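Iron-regulated ABC transporter siderophore-binding protein SirA (Staphylococcus aureus subsp. aureus, PDB 3MWF) binds the iron(III) complex of the siderophore staphyloferrin B and probably delivers it to an ABC transporter for iron uptake. Local coordinates at residues 52-57 / 65-70; 183-188 / 285-290. All blocks are in the same frame, centred on the assembly; numbering follows the deposited sequence. Where two conformers were deposited one is given.

Contact 1. Residues 52-57 / 65-70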
ATOM      1  N   LYS A  52       3.488  -3.794 -16.195  1.00 14.40           N
ATOM      2  CA  LYS A  52       3.684  -2.455 -16.762  1.00 15.03           C
ATOM      3  C   LYS A  52       2.992  -2.335 -18.110  1.00 15.67           C
ATOM      4  O   LYS A  52       2.964  -3.310 -18.871  1.00 15.55           O
ATOM      5  CB  LYS A  52       5.173  -2.188 -16.960  1.00 14.99           C
ATOM      6  CG  LYS A  52       5.994  -2.191 -15.690  1.00 18.84           C
ATOM      7  CD  LYS A  52       7.415  -1.710 -15.975  1.00 22.09           C
ATOM      8  CE  LYS A  52       8.209  -1.661 -14.682  1.00 29.56           C
ATOM      9  NZ  LYS A  52       9.424  -0.770 -14.833  1.00 31.55           N
ATOM     10  N   PRO A  53       2.483  -1.150 -18.452  1.00 15.65           N
ATOM     11  CA  PRO A  53       2.563   0.125 -17.719  1.00 15.68           C
ATOM     12  C   PRO A  53       1.422   0.381 -16.734  1.00 14.97           C
ATOM     13  O   PRO A  53       1.502   1.361 -15.981  1.00 13.62           O
ATOM     14  CB  PRO A  53       2.491   1.148 -18.856  1.00 15.84           C
ATOM     15  CG  PRO A  53       1.590   0.535 -19.806  1.00 17.64           C
ATOM     16  CD  PRO A  53       1.947  -0.935 -19.814  1.00 15.57           C
ATOM     17  N   LYS A  54       0.377  -0.454 -16.743  1.00 14.57           N
ATOM     18  CA  LYS A  54      -0.820  -0.213 -15.938  1.00 14.53           C
ATOM     19  C   LYS A  54      -1.331  -1.531 -15.369  1.00 14.21           C
ATOM     20  O   LYS A  54      -1.541  -2.491 -16.113  1.00 14.27           O
ATOM     21  CB  LYS A  54      -1.935   0.415 -16.798  1.00 14.05           C
ATOM     22  CG  LYS A  54      -1.589   1.829 -17.338  1.00 15.56           C
ATOM     23  CD  LYS A  54      -2.539   2.242 -18.463  1.00 16.07           C
ATOM     24  CE  LYS A  54      -2.079   3.598 -19.061  1.00 19.40           C
ATOM     25  NZ  LYS A  54      -2.916   3.946 -20.248  1.00 21.32           N
ATOM     26  N   PHE A  55      -1.533  -1.582 -14.058  1.00 14.17           N
ATOM     27  CA  PHE A  55      -2.055  -2.797 -13.443  1.00 14.00           C
ATOM     28  C   PHE A  55      -3.356  -3.237 -14.108  1.00 14.77           C
ATOM     29  O   PHE A  55      -4.244  -2.409 -14.384  1.00 14.09           O
ATOM     30  CB  PHE A  55      -2.366  -2.588 -11.953  1.00 14.56           C
ATOM     31  CG  PHE A  55      -1.154  -2.459 -11.081  1.00 13.07           C
ATOM     32  CD1 PHE A  55      -0.159  -3.439 -11.086  1.00 11.91           C
ATOM     33  CD2 PHE A  55      -1.034  -1.375 -10.193  1.00 13.89           C
ATOM     34  CE1 PHE A  55       0.964  -3.341 -10.259  1.00 13.36           C
ATOM     35  CE2 PHE A  55       0.067  -1.267  -9.373  1.00 11.71           C
ATOM     36  CZ  PHE A  55       1.079  -2.226  -9.385  1.00 12.63           C
ATOM     37  N   GLU A  56      -3.472  -4.542 -14.339  0.50 15.57           N
ATOM     38  CA  GLU A  56      -4.677  -5.127 -14.948  0.50 17.26           C
ATOM     39  C   GLU A  56      -5.988  -4.673 -14.293  0.50 17.13           C
ATOM     40  O   GLU A  56      -6.962  -4.327 -14.976  0.50 17.54           O
ATOM     41  CB  GLU A  56      -4.581  -6.660 -14.932  0.50 17.54           C
ATOM     42  CG  GLU A  56      -5.651  -7.344 -15.768  0.50 18.94           C
ATOM     43  CD  GLU A  56      -5.346  -7.245 -17.252  0.50 21.71           C
ATOM     44  OE1 GLU A  56      -4.393  -6.523 -17.607  0.50 21.85           O
ATOM     45  OE2 GLU A  56      -6.038  -7.892 -18.064  0.50 23.17           O
ATOM     46  N   TYR A  57      -6.008  -4.632 -12.962  1.00 17.23           N
ATOM     47  CA  TYR A  57      -7.227  -4.300 -12.234  1.00 17.11           C
ATOM     48  C   TYR A  57      -7.757  -2.884 -12.527  1.00 17.81           C
ATOM     49  O   TYR A  57      -8.952  -2.638 -12.431  1.00 18.55           O
ATOM     50  CB  TYR A  57      -7.087  -4.567 -10.712  1.00 16.73           C
ATOM     51  CG  TYR A  57      -6.541  -3.371  -9.938  1.00 16.21           C
ATOM     52  CD1 TYR A  57      -5.181  -3.168  -9.826  1.00 14.96           C
ATOM     53  CD2 TYR A  57      -7.403  -2.429  -9.386  1.00 16.07           C
ATOM     54  CE1 TYR A  57      -4.662  -2.041  -9.132  1.00 15.49           C
ATOM     55  CE2 TYR A  57      -6.926  -1.312  -8.698  1.00 14.86           C
ATOM     56  CZ  TYR A  57      -5.547  -1.131  -8.589  1.00 15.56           C
ATOM     57  OH  TYR A  57      -5.080  -0.035  -7.914  1.00 14.75           O
ATOM     58  N   THR A  65      -4.806   7.636 -20.209  1.00 22.91           N
ATOM     59  CA  THR A  65      -3.859   8.159 -19.215  1.00 20.68           C
ATOM     60  C   THR A  65      -2.436   7.980 -19.730  1.00 19.87           C
ATOM     61  O   THR A  65      -2.024   6.881 -20.107  1.00 19.74           O
ATOM     62  CB  THR A  65      -4.010   7.454 -17.834  1.00 19.98           C
ATOM     63  OG1 THR A  65      -5.337   7.642 -17.339  1.00 19.68           O
ATOM     64  CG2 THR A  65      -2.975   8.003 -16.821  1.00 18.42           C
ATOM     65  N   LYS A  66      -1.666   9.064 -19.762  1.00 19.28           N
ATOM     66  CA  LYS A  66      -0.315   9.021 -20.243  1.00 19.50           C
ATOM     67  C   LYS A  66       0.605   8.588 -19.104  1.00 19.03           C
ATOM     68  O   LYS A  66       0.441   9.024 -17.958  1.00 19.34           O
ATOM     69  CB  LYS A  66       0.092  10.406 -20.773  1.00 20.72           C
ATOM     70  CG  LYS A  66       1.584  10.677 -20.886  1.00 23.96           C
ATOM     71  CD  LYS A  66       2.145  10.121 -22.195  1.00 31.33           C
ATOM     72  CE  LYS A  66       3.652  10.195 -22.213  1.00 33.75           C
ATOM     73  NZ  LYS A  66       4.123   9.771 -23.563  1.00 36.61           N
ATOM     74  N   ILE A  67       1.583   7.765 -19.434  1.00 17.64           N
ATOM     75  CA  ILE A  67       2.562   7.318 -18.431  1.00 17.38           C
ATOM     76  C   ILE A  67       3.657   8.369 -18.334  1.00 17.54           C
ATOM     77  O   ILE A  67       4.271   8.724 -19.344  1.00 17.89           O
ATOM     78  CB  ILE A  67       3.123   5.901 -18.764  1.00 17.92           C
ATOM     79  CG1 ILE A  67       1.987   4.873 -18.765  1.00 16.16           C
ATOM     80  CG2 ILE A  67       4.272   5.537 -17.815  1.00 17.38           C
ATOM     81  CD1 ILE A  67       1.259   4.729 -17.445  1.00 18.42           C
ATOM     82  N   VAL A  68       3.904   8.874 -17.125  1.00 16.35           N
ATOM     83  CA  VAL A  68       4.923   9.891 -16.945  1.00 17.30           C
ATOM     84  C   VAL A  68       6.247   9.363 -16.399  1.00 17.25           C
ATOM     85  O   VAL A  68       7.116  10.156 -16.039  1.00 19.82           O
ATOM     86  CB  VAL A  68       4.409  11.084 -16.110  1.00 17.18           C
ATOM     87  CG1 VAL A  68       3.179  11.677 -16.776  1.00 16.55           C
ATOM     88  CG2 VAL A  68       4.066  10.628 -14.662  1.00 18.03           C
ATOM     89  N   GLY A  69       6.432   8.048 -16.377  1.00 16.22           N
ATOM     90  CA  GLY A  69       7.709   7.478 -15.961  1.00 15.13           C
ATOM     91  C   GLY A  69       7.589   6.594 -14.729  1.00 14.48           C
ATOM     92  O   GLY A  69       6.491   6.235 -14.321  1.00 14.75           O
ATOM     93  N   GLN A  70       8.730   6.282 -14.132  0.50 14.72           N
ATOM     94  CA  GLN A  70       8.816   5.330 -13.020  0.50 14.92           C
ATOM     95  C   GLN A  70       8.649   6.055 -11.690  0.50 14.37           C
ATOM     96  O   GLN A  70       9.170   7.157 -11.490  0.50 14.27           O
ATOM     97  CB  GLN A  70      10.149   4.574 -13.058  0.50 15.16           C
ATOM     98  CG  GLN A  70      10.381   3.826 -14.375  0.50 17.52           C
ATOM     99  CD  GLN A  70      11.606   2.908 -14.371  0.50 21.83           C
ATOM    100  OE1 GLN A  70      11.747   2.051 -15.247  0.50 25.30           O
ATOM    101  NE2 GLN A  70      12.499   3.098 -13.404  0.50 23.57           N
TER

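Contact 2. Residues 183-188 / 285-290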
ATOM      1  N   GLU A 183      -0.540  -1.808   8.177  1.00 11.05           N
ATOM      2  CA  GLU A 183      -1.525  -0.878   8.728  1.00 12.71           C
ATOM      3  C   GLU A 183      -2.968  -1.370   8.604  1.00 12.35           C
ATOM      4  O   GLU A 183      -3.762  -1.161   9.526  1.00 12.13           O
ATOM      5  CB  GLU A 183      -1.402   0.520   8.129  1.00 12.91           C
ATOM      6  CG  GLU A 183      -0.063   1.204   8.509  1.00 11.36           C
ATOM      7  CD  GLU A 183      -0.110   2.715   8.342  1.00 15.25           C
ATOM      8  OE1 GLU A 183      -1.137   3.298   7.962  1.00 15.56           O
ATOM      9  OE2 GLU A 183       0.901   3.362   8.633  1.00 18.52           O
ATOM     10  N   ILE A 184      -3.312  -2.000   7.473  1.00 12.27           N
ATOM     11  CA  ILE A 184      -4.650  -2.567   7.306  1.00 12.07           C
ATOM     12  C   ILE A 184      -4.902  -3.687   8.313  1.00 11.94           C
ATOM     13  O   ILE A 184      -5.948  -3.703   8.965  1.00 13.06           O
ATOM     14  CB  ILE A 184      -4.876  -3.024   5.863  1.00 12.08           C
ATOM     15  CG1 ILE A 184      -4.972  -1.772   4.977  1.00 13.31           C
ATOM     16  CG2 ILE A 184      -6.206  -3.829   5.746  1.00 12.97           C
ATOM     17  CD1 ILE A 184      -4.778  -2.083   3.476  1.00 13.56           C
ATOM     18  N   LEU A 185      -3.936  -4.590   8.478  1.00 11.95           N
ATOM     19  CA  LEU A 185      -4.107  -5.638   9.488  1.00 12.29           C
ATOM     20  C   LEU A 185      -4.306  -5.015  10.870  1.00 12.86           C
ATOM     21  O   LEU A 185      -5.094  -5.543  11.673  1.00 12.67           O
ATOM     22  CB  LEU A 185      -2.950  -6.642   9.511  1.00 11.62           C
ATOM     23  CG  LEU A 185      -2.733  -7.461   8.246  1.00 12.64           C
ATOM     24  CD1 LEU A 185      -1.644  -8.481   8.495  1.00 12.76           C
ATOM     25  CD2 LEU A 185      -4.044  -8.107   7.760  1.00 16.47           C
ATOM     26  N   ASN A 186      -3.551  -3.960  11.172  1.00 12.45           N
ATOM     27  CA  ASN A 186      -3.737  -3.252  12.443  1.00 13.59           C
ATOM     28  C   ASN A 186      -5.193  -2.706  12.576  1.00 13.77           C
ATOM     29  O   ASN A 186      -5.835  -2.842  13.632  1.00 14.33           O
ATOM     30  CB  ASN A 186      -2.717  -2.102  12.595  1.00 13.11           C
ATOM     31  CG  ASN A 186      -2.640  -1.594  14.037  1.00 15.91           C
ATOM     32  OD1 ASN A 186      -3.207  -0.546  14.392  1.00 21.27           O
ATOM     33  ND2 ASN A 186      -1.971  -2.346  14.867  1.00 14.14           N
ATOM     34  N   ASP A 187      -5.725  -2.130  11.503  1.00 13.99           N
ATOM     35  CA  ASP A 187      -7.117  -1.673  11.501  1.00 15.08           C
ATOM     36  C   ASP A 187      -8.083  -2.812  11.808  1.00 14.98           C
ATOM     37  O   ASP A 187      -9.088  -2.628  12.518  1.00 15.98           O
ATOM     38  CB  ASP A 187      -7.489  -1.098  10.121  1.00 14.24           C
ATOM     39  CG  ASP A 187      -6.929   0.292   9.868  1.00 17.32           C
ATOM     40  OD1 ASP A 187      -6.436   0.979  10.790  1.00 18.37           O
ATOM     41  OD2 ASP A 187      -7.020   0.730   8.712  1.00 19.65           O
ATOM     42  N   LEU A 188      -7.787  -3.976  11.263  1.00 15.09           N
ATOM     43  CA  LEU A 188      -8.647  -5.153  11.383  1.00 15.00           C
ATOM     44  C   LEU A 188      -8.588  -5.811  12.763  1.00 14.80           C
ATOM     45  O   LEU A 188      -9.321  -6.753  13.033  1.00 16.21           O
ATOM     46  CB  LEU A 188      -8.282  -6.156  10.300  1.00 15.28           C
ATOM     47  CG  LEU A 188      -8.566  -5.637   8.896  1.00 13.73           C
ATOM     48  CD1 LEU A 188      -7.980  -6.603   7.912  1.00 16.49           C
ATOM     49  CD2 LEU A 188     -10.121  -5.460   8.666  1.00 14.72           C
ATOM     50  N   ASP A 285     -11.226  -8.928   1.675  1.00 17.67           N
ATOM     51  CA  ASP A 285     -11.854 -10.104   1.035  1.00 19.00           C
ATOM     52  C   ASP A 285     -10.910 -11.298   1.017  1.00 19.05           C
ATOM     53  O   ASP A 285     -11.328 -12.430   1.296  1.00 18.91           O
ATOM     54  CB  ASP A 285     -12.247  -9.789  -0.417  1.00 20.57           C
ATOM     55  CG  ASP A 285     -13.503  -8.980  -0.530  1.00 25.40           C
ATOM     56  OD1 ASP A 285     -14.251  -8.810   0.470  1.00 29.43           O
ATOM     57  OD2 ASP A 285     -13.746  -8.512  -1.668  1.00 31.26           O
ATOM     58  N   ASP A 286      -9.641 -11.055   0.672  0.50 18.68           N
ATOM     59  CA  ASP A 286      -8.615 -12.095   0.672  0.50 18.78           C
ATOM     60  C   ASP A 286      -8.508 -12.783   2.026  0.50 19.18           C
ATOM     61  O   ASP A 286      -8.385 -14.004   2.097  0.50 19.46           O
ATOM     62  CB  ASP A 286      -7.253 -11.510   0.301  0.50 18.49           C
ATOM     63  CG  ASP A 286      -7.035 -11.433  -1.191  0.50 18.91           C
ATOM     64  OD1 ASP A 286      -7.936 -11.848  -1.945  0.50 18.52           O
ATOM     65  OD2 ASP A 286      -5.950 -10.952  -1.605  0.50 20.24           O
ATOM     66  N   LEU A 287      -8.542 -11.985   3.091  1.00 18.91           N
ATOM     67  CA  LEU A 287      -8.466 -12.498   4.452  1.00 19.03           C
ATOM     68  C   LEU A 287      -9.630 -13.429   4.811  1.00 19.60           C
ATOM     69  O   LEU A 287      -9.403 -14.484   5.391  1.00 19.83           O
ATOM     70  CB  LEU A 287      -8.390 -11.346   5.445  1.00 19.79           C
ATOM     71  CG  LEU A 287      -7.058 -10.597   5.464  1.00 18.09           C
ATOM     72  CD1 LEU A 287      -7.243  -9.371   6.338  1.00 18.19           C
ATOM     73  CD2 LEU A 287      -5.919 -11.495   5.973  1.00 20.16           C
ATOM     74  N   TYR A 288     -10.853 -13.064   4.438  1.00 19.81           N
ATOM     75  CA  TYR A 288     -11.987 -13.989   4.643  1.00 21.01           C
ATOM     76  C   TYR A 288     -11.700 -15.343   4.006  1.00 21.94           C
ATOM     77  O   TYR A 288     -11.932 -16.394   4.613  1.00 22.02           O
ATOM     78  CB  TYR A 288     -13.269 -13.407   4.073  1.00 20.95           C
ATOM     79  CG  TYR A 288     -13.989 -12.449   4.982  1.00 20.63           C
ATOM     80  CD1 TYR A 288     -14.772 -12.913   6.043  1.00 19.65           C
ATOM     81  CD2 TYR A 288     -13.925 -11.085   4.764  1.00 17.84           C
ATOM     82  CE1 TYR A 288     -15.455 -12.030   6.857  1.00 19.48           C
ATOM     83  CE2 TYR A 288     -14.601 -10.189   5.557  1.00 17.54           C
ATOM     84  CZ  TYR A 288     -15.365 -10.665   6.623  1.00 18.14           C
ATOM     85  OH  TYR A 288     -16.029  -9.756   7.402  1.00 19.96           O
ATOM     86  N   GLU A 289     -11.157 -15.325   2.790  1.00 22.65           N
ATOM     87  CA  GLU A 289     -10.835 -16.557   2.068  1.00 23.70           C
ATOM     88  C   GLU A 289      -9.645 -17.329   2.654  1.00 23.76           C
ATOM     89  O   GLU A 289      -9.761 -18.528   2.916  1.00 23.68           O
ATOM     90  CB  GLU A 289     -10.591 -16.232   0.587  1.00 23.99           C
ATOM     91  CG  GLU A 289     -10.423 -17.419  -0.302  1.00 28.81           C
ATOM     92  CD  GLU A 289      -9.857 -17.006  -1.638  1.00 32.78           C
ATOM     93  OE1 GLU A 289     -10.559 -16.250  -2.335  1.00 35.63           O
ATOM     94  OE2 GLU A 289      -8.712 -17.401  -1.961  1.00 35.73           O
ATOM     95  N   LYS A 290      -8.516 -16.652   2.866  1.00 22.93           N
ATOM     96  CA  LYS A 290      -7.301 -17.317   3.309  1.00 23.50           C
ATOM     97  C   LYS A 290      -7.435 -17.814   4.747  1.00 22.66           C
ATOM     98  O   LYS A 290      -6.806 -18.810   5.104  1.00 23.50           O
ATOM     99  CB  LYS A 290      -6.050 -16.419   3.176  1.00 23.48           C
ATOM    100  CG  LYS A 290      -5.694 -15.974   1.726  1.00 26.13           C
ATOM    101  CD  LYS A 290      -5.416 -17.120   0.764  1.00 28.45           C
ATOM    102  CE  LYS A 290      -5.019 -16.582  -0.648  1.00 27.81           C
ATOM    103  NZ  LYS A 290      -6.168 -16.051  -1.435  1.00 32.01           N
TER

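Contact 1. Residues 52-57 / 65-70
Lys-54 reaches across to the backbone of Thr-65 with the one hydrogen bond that joins residues 52-57 to 65-70. Its NZ lies 3.1 Å from Thr-65 O, in the carbonyl plane and on a lone pair, with a C=O...N angle of 140°. CG of Lys-54 sits anti to the carbonyl carbon (chi1 -65°) and the chain beyond it is fully extended, which is how the ammonium spans the gap. The same NZ also bonds Leu-62 O, so two backbone carbonyls near the end of the intervening loop share one lysine. Thr-65 is turned toward the lysine at CB, but its OG1 is spent on Pro-42 O.

The apolar part centres on Ile-67. Its CG1 branch rests against the proline ring, with Ile-67 CG1 3.8 Å from Pro-53 CB, and the terminal CD1 of Ile-67 reaches to 3.7 Å from Pro-53 O. The methylene chain of Lys-54 meets that same methyl, Lys-54 CE being 3.9 Å from Ile-67 CD1. Pro-53 follows a cis peptide bond, which turns the chain sharply just where it meets the isoleucine.

In fold terms, the loop leaving strand 44-45 doubles back over strand 66-70, which runs parallel to strand 44-45 in the mixed sheet of the N-terminal half of this periplasmic-binding-protein fold. Backbone bonds from Lys-66 and Val-68 to Ala-45 join the two strands, while Pro-53 and Lys-54 cover Ile-67.

The polar approach at the other end is looser. Lys-52, also extended, points its NZ toward Gln-70 OE1 without bonding it, and even this approach is doubtful because Gln-70 has a second conformer; the lysine's salt bridge is to Glu-47, which Gln-70 also touches.

Contact 2. Residues 183-188 / 285-290
Leu-287 meets both Leu-185 and Leu-188 with a single methyl group, and these two pairs make up the whole direct contact between 183-188 and 285-290. The CD1 of Leu-287 is 3.3 Å from Leu-188 CD1, tighter than usual for two methyl carbons; these side chains approach tip to tip. Leu-185 comes in differently: its chain crosses that of Leu-287 obliquely, and Leu-185 CD2 stands 3.7 Å from Leu-287 CD1. With CG beside the backbone N (chi1 -72°) and CD1 beyond it nearly anti to CA (chi2 171°), Leu-287 carries this methyl well out from its helix. That length matters, because the helix backbones stay well apart, the nearest CA atoms, of Leu-185 and Leu-287, being 9.6 Å from each other.

More apolar groups close in around the three leucines, all of them buried. Phe-147 of helix 130-155 touches both Leu-188 and Leu-287, and Phe-224 of strand 222-227 touches both Leu-185 and Leu-287. Leu-185 also rests on Ala-163 and Val-165 of strand 163-168.

Polar links lie away from the leucines, and none joins the two segments. Asp-187 forms a salt bridge with Lys-117 and accepts a hydrogen bond from Tyr-140, tying its helix to neighbouring parts of the fold. Near the end of the other helix, Lys-290 NZ bonds Glu-289 OE2 at 2.9 Å, approaching from above the carboxylate plane.

Helices 179-187 and 277-290 thus come together over the mixed sheet of the C-terminal half, with helix 130-155 alongside. This is ordinary hydrophobic-core packing of a helix-backed sheet, in the two-lobed, long-helix-linked architecture characteristic of siderophore-binding proteins of the periplasmic-binding-protein family.

How the contacts relate
The two contacts lie on opposite sides of the chain's centre, their own centres 27 Å apart and their nearest atoms about 11 Å apart, without touching. They follow one another along the chain: 52-57 / 65-70 belongs to the N-terminal half, 183-188 / 285-290 to the C-terminal half. Contact 1 is a surface contact, whereas contact 2 is buried. Of contact 1, the Gln-70 side chain, in the conformer given, lies about 8 Å from the bound staphyloferrin B and about 12 Å from the iron(III) ion. Trp-49 of the pocket precedes 52-57 in the same loop. At contact 2, Glu-183 touches the pocket residue Phe-114.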